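Local coordinates for protein transcriptional regulator, SorC family (Enterococcus faecalis, PDB 2O0M) that probably regulates transcription by binding DNA, with a sugar-binding-type domain that may sense a carbohydrate effector, at residues G106-I111 / Q326-T331; N237-S242 / K295-I300; R204-P209 / P224-V229. All coordinates share one frame; numbering follows the deposited sequence.

Contact 1: G106-I111 / Q326-T331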
loop_
_atom_site.group_PDB
_atom_site.type_symbol
_atom_site.label_atom_id
_atom_site.label_comp_id
_atom_site.label_asym_id
_atom_site.label_seq_id
_atom_site.Cartn_x
_atom_site.Cartn_y
_atom_site.Cartn_z
ATOM N N GLY A 106 -6.204 16.313 7.097
ATOM C CA GLY A 106 -6.933 15.942 8.305
ATOM C C GLY A 106 -6.558 14.575 8.852
ATOM O O GLY A 106 -7.416 13.879 9.397
ATOM N N ILE A 107 -5.278 14.199 8.753
ATOM C CA ILE A 107 -4.790 12.878 9.194
ATOM C C ILE A 107 -3.934 12.951 10.463
ATOM O O ILE A 107 -3.686 14.039 10.961
ATOM C CB ILE A 107 -4.009 12.161 8.054
ATOM C CG1 ILE A 107 -2.829 13.026 7.583
ATOM C CG2 ILE A 107 -4.946 11.873 6.896
ATOM C CD1 ILE A 107 -1.834 12.286 6.709
ATOM N N GLN A 108 -3.493 11.795 10.969
ATOM C CA GLN A 108 -2.776 11.703 12.256
ATOM C C GLN A 108 -1.377 12.290 12.179
ATOM O O GLN A 108 -0.935 13.047 13.046
ATOM C CB GLN A 108 -2.678 10.231 12.740
ATOM C CG GLN A 108 -1.596 9.991 13.821
ATOM C CD GLN A 108 -1.824 8.788 14.732
ATOM O OE1 GLN A 108 -2.769 8.025 14.586
ATOM N NE2 GLN A 108 -0.923 8.620 15.689
ATOM N N ARG A 109 -0.663 11.906 11.144
ATOM C CA ARG A 109 0.742 12.175 11.108
ATOM C C ARG A 109 1.222 12.124 9.685
ATOM O O ARG A 109 0.806 11.283 8.914
ATOM C CB ARG A 109 1.464 11.124 11.949
ATOM C CG ARG A 109 2.928 11.363 12.168
ATOM C CD ARG A 109 3.177 12.579 13.025
ATOM N NE ARG A 109 4.285 13.337 12.457
ATOM C CZ ARG A 109 5.568 13.016 12.606
ATOM N NH1 ARG A 109 5.931 11.957 13.324
ATOM N NH2 ARG A 109 6.495 13.769 12.035
ATOM N N CYS A 110 2.105 13.047 9.347
ATOM C CA CYS A 110 2.796 13.004 8.078
ATOM C C CYS A 110 4.280 13.126 8.390
ATOM O O CYS A 110 4.682 13.990 9.174
ATOM C CB CYS A 110 2.333 14.123 7.146
ATOM S SG CYS A 110 3.201 14.117 5.565
ATOM N N ILE A 111 5.074 12.226 7.820
ATOM C CA ILE A 111 6.530 12.293 7.902
ATOM C C ILE A 111 7.036 12.696 6.526
ATOM O O ILE A 111 6.752 12.027 5.544
ATOM C CB ILE A 111 7.147 10.947 8.319
ATOM C CG1 ILE A 111 6.651 10.572 9.714
ATOM C CG2 ILE A 111 8.678 11.037 8.314
ATOM C CD1 ILE A 111 6.826 9.117 10.078
ATOM N N GLN A 326 -6.855 8.051 10.695
ATOM C CA GLN A 326 -5.704 7.582 11.473
ATOM C C GLN A 326 -4.457 7.323 10.619
ATOM O O GLN A 326 -3.412 6.985 11.166
ATOM C CB GLN A 326 -6.036 6.313 12.265
ATOM C CG GLN A 326 -6.256 5.044 11.432
ATOM C CD GLN A 326 -7.702 4.822 11.056
ATOM O OE1 GLN A 326 -8.454 5.779 10.865
ATOM N NE2 GLN A 326 -8.110 3.554 10.950
ATOM N N THR A 327 -4.577 7.481 9.303
ATOM C CA THR A 327 -3.473 7.207 8.365
ATOM C C THR A 327 -2.215 8.018 8.732
ATOM O O THR A 327 -2.303 9.196 9.074
ATOM C CB THR A 327 -3.880 7.512 6.897
ATOM O OG1 THR A 327 -4.974 6.661 6.507
ATOM C CG2 THR A 327 -2.723 7.283 5.923
ATOM N N TRP A 328 -1.062 7.358 8.688
ATOM C CA TRP A 328 0.235 8.031 8.705
ATOM C C TRP A 328 0.688 8.086 7.250
ATOM O O TRP A 328 0.712 7.057 6.570
ATOM C CB TRP A 328 1.268 7.233 9.505
ATOM C CG TRP A 328 1.118 7.270 10.989
ATOM C CD1 TRP A 328 -0.006 6.995 11.707
ATOM C CD2 TRP A 328 2.151 7.535 11.944
ATOM N NE1 TRP A 328 0.255 7.111 13.058
ATOM C CE2 TRP A 328 1.571 7.441 13.224
ATOM C CE3 TRP A 328 3.504 7.866 11.840
ATOM C CZ2 TRP A 328 2.299 7.652 14.388
ATOM C CZ3 TRP A 328 4.227 8.076 13.010
ATOM C CH2 TRP A 328 3.619 7.969 14.259
ATOM N N LEU A 329 1.053 9.273 6.771
ATOM C CA LEU A 329 1.565 9.418 5.408
ATOM C C LEU A 329 3.069 9.639 5.469
ATOM O O LEU A 329 3.528 10.629 6.040
ATOM C CB LEU A 329 0.895 10.582 4.680
ATOM C CG LEU A 329 1.461 10.932 3.295
ATOM C CD1 LEU A 329 1.304 9.775 2.316
ATOM C CD2 LEU A 329 0.806 12.182 2.743
ATOM N N ILE A 330 3.823 8.706 4.896
ATOM C CA ILE A 330 5.270 8.865 4.716
ATOM C C ILE A 330 5.482 9.348 3.290
ATOM O O ILE A 330 5.077 8.689 2.334
ATOM C CB ILE A 330 6.043 7.556 4.923
ATOM C CG1 ILE A 330 5.788 7.030 6.339
ATOM C CG2 ILE A 330 7.536 7.781 4.652
ATOM C CD1 ILE A 330 6.339 5.666 6.619
ATOM N N THR A 331 6.111 10.505 3.152
ATOM C CA THR A 331 6.277 11.120 1.851
ATOM C C THR A 331 7.601 11.884 1.819
ATOM O O THR A 331 8.420 11.779 2.739
ATOM C CB THR A 331 5.061 12.035 1.545
ATOM O OG1 THR A 331 5.064 12.434 0.166
ATOM C CG2 THR A 331 4.999 13.251 2.472
#
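Strands 109-113 and 328-332 lie side by side as parallel neighbours in the central sheet of the Rossmann-like, putative sugar-binding domain, with Arg-109 beside Trp-328, Cys-110 beside Leu-329 and Ile-111 beside Ile-330. Three backbone bonds join them: Leu-329 N gives to Arg-109 O at 2.9 Å, Ile-111 N to Leu-329 O at 2.8 Å, and Thr-331 N to Ile-111 O at 2.9 Å. A weak, longer one from Gln-108 N to Thr-327 O precedes them.

The Trp-328 indole carries the side-chain contact on one face of the sheet. Arg-109 reaches over the ring with its methylenes: CG is anti to the backbone N (chi1 -172°) and sits 3.7 Å from the centroid of the Trp-328 six-membered ring, close to the normal, as a CH-pi contact. The guanidinium beyond is turned 59° from the indole plane and forms a salt bridge with Glu-98 of helix 96-105. Ile-111 comes to the ring edge, its CD1 4.0 Å from Trp-328 CE3. On the other face Cys-110 SG packs 3.7 Å from Thr-331 CG2, while Ile-107 CD1 touches Leu-329 CB at 3.8 Å.

The indole therefore meets aliphatic carbon both on a face and at an edge, and the arginine divides its work: its methylenes cover the aromatic ring, and its charge goes to a helix packed against the sheet.

Contact 2: N237-S242 / K295-I300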
loop_
_atom_site.group_PDB
_atom_site.type_symbol
_atom_site.label_atom_id
_atom_site.label_comp_id
_atom_site.label_asym_id
_atom_site.label_seq_id
_atom_site.Cartn_x
_atom_site.Cartn_y
_atom_site.Cartn_z
ATOM N N ASN A 237 -4.173 -6.065 11.707
ATOM C CA ASN A 237 -4.231 -4.848 12.536
ATOM C C ASN A 237 -3.334 -3.716 12.009
ATOM O O ASN A 237 -3.283 -2.642 12.588
ATOM C CB ASN A 237 -3.934 -5.148 14.020
ATOM C CG ASN A 237 -2.521 -5.657 14.276
ATOM O OD1 ASN A 237 -1.926 -6.359 13.449
ATOM N ND2 ASN A 237 -1.989 -5.329 15.462
ATOM N N CYS A 238 -2.651 -3.970 10.896
ATOM C CA CYS A 238 -1.826 -2.973 10.234
ATOM C C CYS A 238 -1.911 -3.160 8.716
ATOM O O CYS A 238 -2.002 -4.300 8.226
ATOM C CB CYS A 238 -0.394 -3.109 10.727
ATOM S SG CYS A 238 0.805 -1.980 10.012
ATOM N N VAL A 239 -1.933 -2.042 7.988
ATOM C CA VAL A 239 -1.876 -2.059 6.531
ATOM C C VAL A 239 -0.840 -1.045 6.076
ATOM O O VAL A 239 -0.823 0.076 6.564
ATOM C CB VAL A 239 -3.235 -1.733 5.889
ATOM C CG1 VAL A 239 -3.136 -1.704 4.358
ATOM C CG2 VAL A 239 -4.273 -2.766 6.279
ATOM N N VAL A 240 0.001 -1.451 5.134
ATOM C CA VAL A 240 0.994 -0.556 4.532
ATOM C C VAL A 240 0.849 -0.625 3.016
ATOM O O VAL A 240 0.754 -1.713 2.432
ATOM C CB VAL A 240 2.453 -0.881 4.941
ATOM C CG1 VAL A 240 3.365 0.198 4.431
ATOM C CG2 VAL A 240 2.568 -1.024 6.441
ATOM N N HIS A 241 0.809 0.547 2.380
ATOM C CA HIS A 241 0.590 0.616 0.949
ATOM C C HIS A 241 1.198 1.872 0.360
ATOM O O HIS A 241 1.489 2.817 1.085
ATOM C CB HIS A 241 -0.912 0.574 0.672
ATOM C CG HIS A 241 -1.647 1.810 1.099
ATOM N ND1 HIS A 241 -1.948 2.098 2.412
ATOM C CD2 HIS A 241 -2.159 2.826 0.366
ATOM C CE1 HIS A 241 -2.599 3.247 2.471
ATOM N NE2 HIS A 241 -2.763 3.696 1.239
ATOM N N SER A 242 1.381 1.874 -0.959
ATOM C CA SER A 242 1.651 3.109 -1.680
ATOM C C SER A 242 0.364 3.584 -2.351
ATOM O O SER A 242 -0.732 3.035 -2.141
ATOM C CB SER A 242 2.824 2.955 -2.667
ATOM O OG SER A 242 3.263 4.212 -3.158
ATOM N N LYS A 295 -13.647 -0.266 2.723
ATOM C CA LYS A 295 -14.464 0.169 3.866
ATOM C C LYS A 295 -13.892 -0.293 5.210
ATOM O O LYS A 295 -14.097 0.356 6.242
ATOM C CB LYS A 295 -15.923 -0.306 3.731
ATOM C CG LYS A 295 -16.183 -1.740 4.169
ATOM C CD LYS A 295 -17.672 -2.064 4.144
ATOM C CE LYS A 295 -17.952 -3.475 4.625
ATOM N NZ LYS A 295 -19.293 -3.928 4.145
ATOM N N ASN A 296 -13.193 -1.418 5.206
ATOM C CA ASN A 296 -12.684 -1.989 6.449
ATOM C C ASN A 296 -11.360 -1.384 6.897
ATOM O O ASN A 296 -10.924 -1.630 8.017
ATOM C CB ASN A 296 -12.563 -3.503 6.333
ATOM C CG ASN A 296 -13.923 -4.200 6.251
ATOM O OD1 ASN A 296 -14.939 -3.699 6.745
ATOM N ND2 ASN A 296 -13.937 -5.364 5.628
ATOM N N LEU A 297 -10.722 -0.588 6.039
ATOM C CA LEU A 297 -9.504 0.115 6.461
ATOM C C LEU A 297 -9.758 0.997 7.667
ATOM O O LEU A 297 -8.882 1.138 8.512
ATOM C CB LEU A 297 -8.946 1.000 5.349
ATOM C CG LEU A 297 -8.123 0.373 4.245
ATOM C CD1 LEU A 297 -7.589 1.502 3.380
ATOM C CD2 LEU A 297 -6.973 -0.451 4.819
ATOM N N GLN A 298 -10.959 1.579 7.728
ATOM C CA GLN A 298 -11.360 2.524 8.792
ATOM C C GLN A 298 -11.186 1.936 10.192
ATOM O O GLN A 298 -10.865 2.657 11.139
ATOM C CB GLN A 298 -12.826 2.948 8.602
ATOM C CG GLN A 298 -13.177 3.477 7.195
ATOM C CD GLN A 298 -12.548 4.833 6.880
ATOM O OE1 GLN A 298 -12.035 5.058 5.773
ATOM N NE2 GLN A 298 -12.597 5.749 7.852
ATOM N N GLU A 299 -11.365 0.623 10.321
ATOM C CA GLU A 299 -11.273 -0.031 11.622
ATOM C C GLU A 299 -9.877 -0.566 11.960
ATOM O O GLU A 299 -9.675 -1.068 13.061
ATOM C CB GLU A 299 -12.313 -1.157 11.721
ATOM C CG GLU A 299 -13.621 -0.760 12.437
ATOM C CD GLU A 299 -14.257 0.520 11.915
ATOM O OE1 GLU A 299 -14.761 0.522 10.768
ATOM O OE2 GLU A 299 -14.275 1.518 12.673
ATOM N N ILE A 300 -8.918 -0.459 11.038
ATOM C CA ILE A 300 -7.574 -0.992 11.277
ATOM C C ILE A 300 -6.765 0.086 11.994
ATOM O O ILE A 300 -6.683 1.202 11.507
ATOM C CB ILE A 300 -6.896 -1.408 9.951
ATOM C CG1 ILE A 300 -7.680 -2.565 9.321
ATOM C CG2 ILE A 300 -5.460 -1.819 10.175
ATOM C CD1 ILE A 300 -7.209 -2.961 7.973
#
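Val-239 and Ile-300 meet methyl to methyl because of how their first torsions set the branches. In Val-239, CG1 is anti to the backbone N (chi1 178°), which leaves CG2 beside that N and facing the 295-300 segment. In Ile-300, CG1 is anti to the carbonyl carbon (chi1 -64°) and the extended second torsion of 174° carries CD1 out to the valine. The two side chains cross at about a right angle, and Val-239 CG2 lies 3.4 Å from Ile-300 CD1, tighter than ordinary van der Waals contact.

Leu-297 supplies a second methyl to the same valine branch: its CD2 is 3.8 Å from Val-239 CG2 and 4.1 Å from Val-239 CG1, again approaching crosswise. The other branch of Ile-300 turns to the backbone, with CG2 3.4 Å from Asn-237 O and 3.6 Å from Cys-238 N, just where strand 238-245 begins. Within the loop, Ile-300 N bonds to Leu-297 O at 3.0 Å, a turn that ties together the backbones of the two residues touching the valine.

Phe-273 packs on both Val-239 and Leu-297 and extends the apolar cluster. The backbone of Val-239 is paired with Tyr-302 and Val-304 of the adjoining strand 302-306. The contact holds the loop that leads into strand 302-306 against a central strand by apolar packing, tight at one methyl pair, so burial of these groups from water is probably its main gain.

Contact 3: R204-P209 / P224-V229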
loop_
_atom_site.group_PDB
_atom_site.type_symbol
_atom_site.label_atom_id
_atom_site.label_comp_id
_atom_site.label_asym_id
_atom_site.label_seq_id
_atom_site.Cartn_x
_atom_site.Cartn_y
_atom_site.Cartn_z
ATOM N N ARG A 204 2.960 -15.093 5.058
ATOM C CA ARG A 204 2.126 -16.084 4.415
ATOM C C ARG A 204 1.677 -15.537 3.070
ATOM O O ARG A 204 0.982 -14.533 3.008
ATOM C CB ARG A 204 0.926 -16.429 5.292
ATOM C CG ARG A 204 1.298 -17.214 6.546
ATOM C CD ARG A 204 1.678 -18.641 6.215
ATOM N NE ARG A 204 0.538 -19.399 5.723
ATOM C CZ ARG A 204 -0.401 -19.936 6.492
ATOM N NH1 ARG A 204 -0.361 -19.820 7.814
ATOM N NH2 ARG A 204 -1.390 -20.603 5.925
ATOM N N ALA A 205 2.099 -16.198 2.000
ATOM C CA ALA A 205 1.725 -15.797 0.655
ATOM C C ALA A 205 0.303 -16.235 0.389
ATOM O O ALA A 205 -0.155 -17.243 0.920
ATOM C CB ALA A 205 2.667 -16.398 -0.369
ATOM N N LEU A 206 -0.400 -15.458 -0.423
ATOM C CA LEU A 206 -1.719 -15.818 -0.884
ATOM C C LEU A 206 -1.512 -16.397 -2.268
ATOM O O LEU A 206 -1.084 -15.692 -3.183
ATOM C CB LEU A 206 -2.625 -14.589 -0.928
ATOM C CG LEU A 206 -4.025 -14.788 -1.505
ATOM C CD1 LEU A 206 -4.855 -15.746 -0.669
ATOM C CD2 LEU A 206 -4.706 -13.444 -1.589
ATOM N N TYR A 207 -1.775 -17.690 -2.416
ATOM C CA TYR A 207 -1.368 -18.394 -3.625
ATOM C C TYR A 207 -2.457 -18.274 -4.679
ATOM O O TYR A 207 -3.084 -19.240 -5.095
ATOM C CB TYR A 207 -0.933 -19.829 -3.290
ATOM C CG TYR A 207 0.494 -19.852 -2.773
ATOM C CD1 TYR A 207 0.790 -20.118 -1.455
ATOM C CD2 TYR A 207 1.556 -19.571 -3.614
ATOM C CE1 TYR A 207 2.115 -20.129 -0.997
ATOM C CE2 TYR A 207 2.900 -19.578 -3.156
ATOM C CZ TYR A 207 3.165 -19.851 -1.855
ATOM O OH TYR A 207 4.494 -19.841 -1.446
ATOM N N VAL A 208 -2.667 -17.026 -5.086
ATOM C CA VAL A 208 -3.607 -16.655 -6.119
ATOM C C VAL A 208 -2.774 -16.000 -7.212
ATOM O O VAL A 208 -2.009 -15.089 -6.925
ATOM C CB VAL A 208 -4.655 -15.660 -5.556
ATOM C CG1 VAL A 208 -5.502 -15.061 -6.672
ATOM C CG2 VAL A 208 -5.545 -16.356 -4.538
ATOM N N PRO A 209 -2.851 -16.495 -8.458
ATOM C CA PRO A 209 -2.092 -15.813 -9.512
ATOM C C PRO A 209 -2.456 -14.331 -9.655
ATOM O O PRO A 209 -3.589 -13.950 -9.384
ATOM C CB PRO A 209 -2.478 -16.585 -10.769
ATOM C CG PRO A 209 -2.829 -17.956 -10.266
ATOM C CD PRO A 209 -3.536 -17.697 -8.968
ATOM N N PRO A 224 -8.949 -24.852 1.846
ATOM C CA PRO A 224 -8.709 -24.412 3.219
ATOM C C PRO A 224 -7.462 -23.544 3.382
ATOM O O PRO A 224 -7.462 -22.632 4.205
ATOM C CB PRO A 224 -8.546 -25.728 3.985
ATOM C CG PRO A 224 -9.345 -26.692 3.215
ATOM C CD PRO A 224 -9.127 -26.316 1.781
ATOM N N SER A 225 -6.420 -23.830 2.605
ATOM C CA SER A 225 -5.165 -23.065 2.679
ATOM C C SER A 225 -5.355 -21.622 2.211
ATOM O O SER A 225 -4.824 -20.694 2.810
ATOM C CB SER A 225 -4.066 -23.733 1.836
ATOM O OG SER A 225 -4.408 -23.758 0.462
ATOM N N ILE A 226 -6.095 -21.443 1.125
ATOM C CA ILE A 226 -6.396 -20.103 0.606
ATOM C C ILE A 226 -7.300 -19.345 1.585
ATOM O O ILE A 226 -7.079 -18.160 1.868
ATOM C CB ILE A 226 -7.082 -20.189 -0.774
ATOM C CG1 ILE A 226 -6.134 -20.784 -1.829
ATOM C CG2 ILE A 226 -7.641 -18.824 -1.217
ATOM C CD1 ILE A 226 -4.999 -19.876 -2.264
ATOM N N GLN A 227 -8.318 -20.031 2.094
ATOM C CA GLN A 227 -9.252 -19.441 3.054
ATOM C C GLN A 227 -8.529 -18.966 4.297
ATOM O O GLN A 227 -8.849 -17.914 4.855
ATOM C CB GLN A 227 -10.314 -20.468 3.476
ATOM C CG GLN A 227 -11.319 -20.849 2.403
ATOM C CD GLN A 227 -12.161 -22.070 2.792
ATOM O OE1 GLN A 227 -11.953 -22.683 3.851
ATOM N NE2 GLN A 227 -13.118 -22.429 1.934
ATOM N N GLU A 228 -7.559 -19.763 4.730
ATOM C CA GLU A 228 -6.782 -19.475 5.920
ATOM C C GLU A 228 -6.055 -18.148 5.752
ATOM O O GLU A 228 -6.072 -17.316 6.650
ATOM C CB GLU A 228 -5.795 -20.608 6.159
ATOM C CG GLU A 228 -4.952 -20.510 7.405
ATOM C CD GLU A 228 -4.292 -21.840 7.736
ATOM O OE1 GLU A 228 -4.986 -22.884 7.675
ATOM O OE2 GLU A 228 -3.086 -21.848 8.048
ATOM N N VAL A 229 -5.450 -17.944 4.588
ATOM C CA VAL A 229 -4.740 -16.688 4.338
ATOM C C VAL A 229 -5.709 -15.507 4.186
ATOM O O VAL A 229 -5.447 -14.427 4.725
ATOM C CB VAL A 229 -3.753 -16.791 3.157
ATOM C CG1 VAL A 229 -3.061 -15.436 2.906
ATOM C CG2 VAL A 229 -2.707 -17.861 3.451
HETATM O O HOH W 1 -2.550 -21.484 3.652
#
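Arg-204 and Glu-228 meet obliquely, the guanidinium turned 80° from the carboxylate. Glu-228 OE2 lies at the edge of the guanidinium, near its plane, and takes a bond of 3.0 Å from Arg-204 NH2 that is fairly straight, with 162° at the hydrogen. Seen from the glutamate, the donor stands well above the carboxylate plane. A weak second bond from Arg-204 NH1 reaches the same oxygen at 3.4 Å, so one carboxylate oxygen takes both arms of the salt bridge. Arg-204 NH2 also gives to a water at 2.7 Å, lying in the guanidinium plane, and that water donates to Ser-225 O at 2.6 Å.

Further along the loop the contact turns apolar. Leu-206 and Val-229 cross obliquely: the leucine's second torsion (chi2 64°) sets CD1 so that both Leu-206 CB and Leu-206 CD1 lie 4.0 Å from Val-229 CG1. The valine's other methyl, CG2, rests on Ala-205 O at 3.6 Å. Ile-226, one turn earlier on the helix, brings CD1 to 3.5 Å from O of Tyr-207, the central residue of an inverse gamma turn; Leu-220 of helix 214-221 also packs on Ile-226.

The loop after strand 202-203 is thus fastened to helix 224-234 in two ways: buried aliphatic packing by Leu-206, Ile-226 and Val-229, and a salt bridge with its bridging water at a more exposed border, where solvent would probably weaken the charge attraction.

Overall arrangement
All three contacts belong to the one putative sugar-binding domain. Contact 1 closes the longest loop of chain, and the other two are nested within it; contact 3 closes before contact 2 opens. Contacts 1 and 2, centres about 13 Å apart, reach the same mixed sheet, where strand 302-306 lies between strands 238-245 and 328-332. They also touch: Gln-326 NE2 probably bonds to Ile-300 O and Gln-298 O. Contact 3 lies across the chain's centre from contact 1, centres about 31 Å apart. Its centre is about 19 Å from that of contact 2, without touching, and helix 224-234 runs on into strand 238-245. Contact 1 thus joins the modelled domain's two ends, contact 2 sets a loop against mid-sheet, and contact 3 fastens the far side.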